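Local atomic coordinates of actibind (PDB entry 3D3Z), a protein that cleaves RNA as a T2-family ribonuclease, probably with little base specificity but a preference for adenylic acid. Residues 78-84 / 131-137. Sequence-based numbering, arbitrary orientation.
Sequences ILEAQNR and YAQEEVG. With NAG (2-acetamido-2-deoxy-beta-D-glucopyranose), chain C; NAG (2-acetamido-2-deoxy-beta-D-glucopyranose), chain B; NAG (2-acetamido-2-deoxy-beta-D-glucopyranose), chain D.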
loop_
_atom_site.group_PDB
_atom_site.type_symbol
_atom_site.label_atom_id
_atom_site.label_comp_id
_atom_site.label_asym_id
_atom_site.label_seq_id
_atom_site.Cartn_x
_atom_site.Cartn_y
_atom_site.Cartn_z
ATOM N N ILE A 78 -10.950 10.228 13.839
ATOM C CA ILE A 78 -9.951 9.515 14.636
ATOM C C ILE A 78 -8.598 10.192 14.435
ATOM O O ILE A 78 -7.888 10.501 15.405
ATOM C CB ILE A 78 -9.894 8.046 14.279
ATOM C CG1 ILE A 78 -11.138 7.304 14.796
ATOM C CG2 ILE A 78 -8.667 7.456 14.837
ATOM C CD1 ILE A 78 -11.362 5.970 14.244
ATOM N N LEU A 79 -8.271 10.502 13.182
ATOM C CA LEU A 79 -7.000 11.154 12.885
ATOM C C LEU A 79 -6.922 12.555 13.493
ATOM O O LEU A 79 -5.876 12.941 14.023
ATOM C CB LEU A 79 -6.721 11.255 11.363
ATOM C CG LEU A 79 -6.544 9.867 10.654
ATOM C CD1 LEU A 79 -6.341 10.011 9.098
ATOM C CD2 LEU A 79 -5.459 8.966 11.219
ATOM N N GLU A 80 -8.006 13.311 13.393
ATOM C CA GLU A 80 -8.057 14.643 13.992
ATOM C C GLU A 80 -7.889 14.617 15.502
ATOM O O GLU A 80 -7.110 15.362 16.037
ATOM C CB GLU A 80 -9.358 15.321 13.655
ATOM C CG GLU A 80 -9.398 15.786 12.175
ATOM C CD GLU A 80 -10.781 16.113 11.644
ATOM O OE1 GLU A 80 -11.815 15.627 12.202
ATOM O OE2 GLU A 80 -10.831 16.839 10.617
ATOM N N ALA A 81 -8.613 13.728 16.165
ATOM C CA ALA A 81 -8.491 13.535 17.611
ATOM C C ALA A 81 -7.074 13.171 18.059
ATOM O O ALA A 81 -6.652 13.543 19.144
ATOM C CB ALA A 81 -9.500 12.518 18.071
ATOM N N GLN A 82 -6.294 12.526 17.195
ATOM C CA GLN A 82 -4.941 12.132 17.508
ATOM C C GLN A 82 -3.937 13.164 17.065
ATOM O O GLN A 82 -2.737 12.919 17.152
ATOM C CB GLN A 82 -4.633 10.753 16.913
ATOM C CG GLN A 82 -5.530 9.685 17.462
ATOM C CD GLN A 82 -5.399 8.320 16.802
ATOM O OE1 GLN A 82 -4.512 8.076 15.993
ATOM N NE2 GLN A 82 -6.318 7.427 17.129
ATOM N N ASN A 83 -4.438 14.326 16.636
ATOM C CA ASN A 83 -3.632 15.438 16.143
ATOM C C ASN A 83 -2.760 15.088 14.941
ATOM O O ASN A 83 -1.658 15.636 14.782
ATOM C CB ASN A 83 -2.824 16.030 17.283
ATOM C CG ASN A 83 -3.675 16.161 18.551
ATOM O OD1 ASN A 83 -4.775 16.735 18.494
ATOM N ND2 ASN A 83 -3.226 15.506 19.650
ATOM N N ARG A 84 -3.224 14.156 14.107
ATOM C CA ARG A 84 -2.435 13.745 12.932
ATOM C C ARG A 84 -2.867 14.552 11.724
ATOM O O ARG A 84 -3.304 14.019 10.671
ATOM C CB ARG A 84 -2.580 12.254 12.685
ATOM C CG ARG A 84 -2.274 11.420 13.923
ATOM C CD ARG A 84 -2.127 10.004 13.542
ATOM N NE ARG A 84 -2.236 9.065 14.643
ATOM C CZ ARG A 84 -1.336 8.145 14.967
ATOM N NH1 ARG A 84 -0.202 8.055 14.306
ATOM N NH2 ARG A 84 -1.591 7.318 15.974
ATOM N N TYR A 131 -3.988 3.788 23.717
ATOM C CA TYR A 131 -5.218 4.587 23.810
ATOM C C TYR A 131 -6.192 4.240 22.673
ATOM O O TYR A 131 -5.776 3.835 21.610
ATOM C CB TYR A 131 -4.906 6.089 23.840
ATOM C CG TYR A 131 -4.324 6.651 22.578
ATOM C CD1 TYR A 131 -5.149 6.970 21.483
ATOM C CD2 TYR A 131 -2.962 6.874 22.452
ATOM C CE1 TYR A 131 -4.612 7.465 20.296
ATOM C CE2 TYR A 131 -2.442 7.367 21.309
ATOM C CZ TYR A 131 -3.259 7.641 20.225
ATOM O OH TYR A 131 -2.724 8.150 19.092
ATOM N N ALA A 132 -7.487 4.361 22.934
ATOM C CA ALA A 132 -8.532 4.010 21.969
ATOM C C ALA A 132 -8.200 4.441 20.499
ATOM O O ALA A 132 -7.973 5.642 20.205
ATOM C CB ALA A 132 -9.874 4.605 22.399
ATOM N N GLN A 133 -8.158 3.450 19.611
ATOM C CA GLN A 133 -7.918 3.623 18.148
ATOM C C GLN A 133 -6.532 4.130 17.778
ATOM O O GLN A 133 -6.320 4.629 16.611
ATOM C CB GLN A 133 -8.994 4.511 17.502
ATOM C CG GLN A 133 -10.425 3.942 17.456
ATOM C CD GLN A 133 -11.216 4.058 18.754
ATOM O OE1 GLN A 133 -11.232 5.103 19.382
ATOM N NE2 GLN A 133 -11.815 2.968 19.179
ATOM N N GLU A 134 -5.572 3.967 18.713
ATOM C CA GLU A 134 -4.199 4.376 18.440
ATOM C C GLU A 134 -3.692 3.647 17.196
ATOM O O GLU A 134 -3.001 4.256 16.363
ATOM C CB GLU A 134 -3.210 4.087 19.591
ATOM C CG GLU A 134 -1.818 4.531 19.309
ATOM C CD GLU A 134 -0.896 4.397 20.528
ATOM O OE1 GLU A 134 -1.360 3.865 21.586
ATOM O OE2 GLU A 134 0.273 4.801 20.359
ATOM N N GLU A 135 -4.014 2.359 17.099
ATOM C CA GLU A 135 -3.527 1.535 15.974
ATOM C C GLU A 135 -4.086 1.909 14.583
ATOM O O GLU A 135 -3.453 1.607 13.560
ATOM C CB GLU A 135 -3.700 0.041 16.257
ATOM C CG GLU A 135 -5.063 -0.658 15.942
ATOM C CD GLU A 135 -6.203 -0.254 16.825
ATOM O OE1 GLU A 135 -6.032 0.711 17.634
ATOM O OE2 GLU A 135 -7.281 -0.925 16.757
ATOM N N VAL A 136 -5.257 2.552 14.573
ATOM C CA VAL A 136 -5.876 3.073 13.354
ATOM C C VAL A 136 -5.001 4.187 12.797
ATOM O O VAL A 136 -4.613 4.135 11.665
ATOM C CB VAL A 136 -7.332 3.502 13.598
ATOM C CG1 VAL A 136 -7.994 4.088 12.302
ATOM C CG2 VAL A 136 -8.097 2.327 14.056
ATOM N N GLY A 137 -4.661 5.175 13.613
ATOM C CA GLY A 137 -3.800 6.248 13.146
ATOM C C GLY A 137 -2.404 5.787 12.757
ATOM O O GLY A 137 -1.830 6.290 11.762
HETATM C C1 NAG C . -4.070 15.573 20.831
HETATM C C2 NAG C . -3.674 14.497 21.851
HETATM C C3 NAG C . -4.537 14.574 23.113
HETATM C C4 NAG C . -4.723 16.023 23.609
HETATM C C5 NAG C . -4.993 16.994 22.455
HETATM C C6 NAG C . -4.968 18.447 22.913
HETATM C C7 NAG C . -2.571 12.590 20.808
HETATM C C8 NAG C . -2.614 11.122 20.510
HETATM N N2 NAG C . -3.682 13.172 21.244
HETATM O O3 NAG C . -3.922 13.776 24.105
HETATM O O4 NAG C . -5.800 16.122 24.527
HETATM O O5 NAG C . -3.983 16.829 21.492
HETATM O O6 NAG C . -3.634 18.797 23.228
HETATM O O7 NAG C . -1.545 13.205 20.594
HETATM C C1 NAG B . -14.953 6.888 16.278
HETATM C C2 NAG B . -14.795 7.683 17.597
HETATM C C3 NAG B . -14.591 6.708 18.750
HETATM C C4 NAG B . -15.641 5.632 18.744
HETATM C C5 NAG B . -15.670 4.936 17.372
HETATM C C6 NAG B . -16.669 3.783 17.285
HETATM C C7 NAG B . -13.741 9.883 17.355
HETATM C C8 NAG B . -12.520 10.757 17.438
HETATM N N2 NAG B . -13.645 8.566 17.566
HETATM O O3 NAG B . -14.551 7.409 19.983
HETATM O O4 NAG B . -15.258 4.760 19.783
HETATM O O5 NAG B . -15.958 5.914 16.384
HETATM O O6 NAG B . -17.952 4.235 17.649
HETATM O O7 NAG B . -14.809 10.414 17.065
HETATM C C1 NAG D . -16.341 4.511 20.706
HETATM C C2 NAG D . -15.958 3.430 21.696
HETATM C C3 NAG D . -17.056 3.217 22.743
HETATM C C4 NAG D . -17.468 4.551 23.357
HETATM C C5 NAG D . -17.845 5.465 22.198
HETATM C C6 NAG D . -18.376 6.827 22.628
HETATM C C7 NAG D . -14.468 1.712 20.838
HETATM C C8 NAG D . -14.397 0.380 20.184
HETATM N N2 NAG D . -15.706 2.216 20.960
HETATM O O3 NAG D . -16.627 2.305 23.741
HETATM O O4 NAG D . -18.566 4.381 24.248
HETATM O O5 NAG D . -16.661 5.661 21.448
HETATM O O6 NAG D . -17.317 7.461 23.306
HETATM O O7 NAG D . -13.433 2.273 21.228
HETATM O O HOH W 1 -8.492 8.132 18.788
#
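A Schellman motif at the C-terminal end of helix 75-81 meets the first turn of helix 134-147 through Gln82, whose amide reaches across to the N-cap residue Gln133. The motif is closed by Arg84 N to Leu79 O and Asn83 N to Glu80 O, with Asn83 as its C' residue at positive phi. Extended beyond CG (chi2 173°), the Gln82 side chain carries NE2 across to donate to Gln133 O (2.8 Å, 158° at the hydrogen); the bond lies near the amide plane but comes to the carbonyl from above its plane. The second N-H goes to a water that donates to Ala132 O, within the type II turn from Tyr131 to Glu134. Gln82 OE1 is gripped side-on by Arg84, through NE at 2.8 Å and NH2 at 3.0 Å, so both ends of the amide are held and its rotation is fixed. One face of this guanidinium lies on the backbone of Gly137, with CZ 3.4 Å from Gly137 C, and Leu79 CD2 reaches Gly137 CA (3.7 Å). The Tyr131 ring stands almost perpendicular to the Gln82 amide (84°), which meets it at the edge, while Glu134 CB covers one ring face. Tyr131 OH also touches the acetamide methyl C8 of the N-acetylglucosamine linked to Asn83 ND2. On the other flank Ile78 CD1 packs on Gln133 CG (3.9 Å), and Gln133 NE2 donates to O7 of an N-acetylglucosamine in a second glycan (chain D). Asp138 of helix 134-147 forms a salt bridge with Arg84, Leu79 packs against helix 85-94, and Val136 touches Trp112 of helix 104-116.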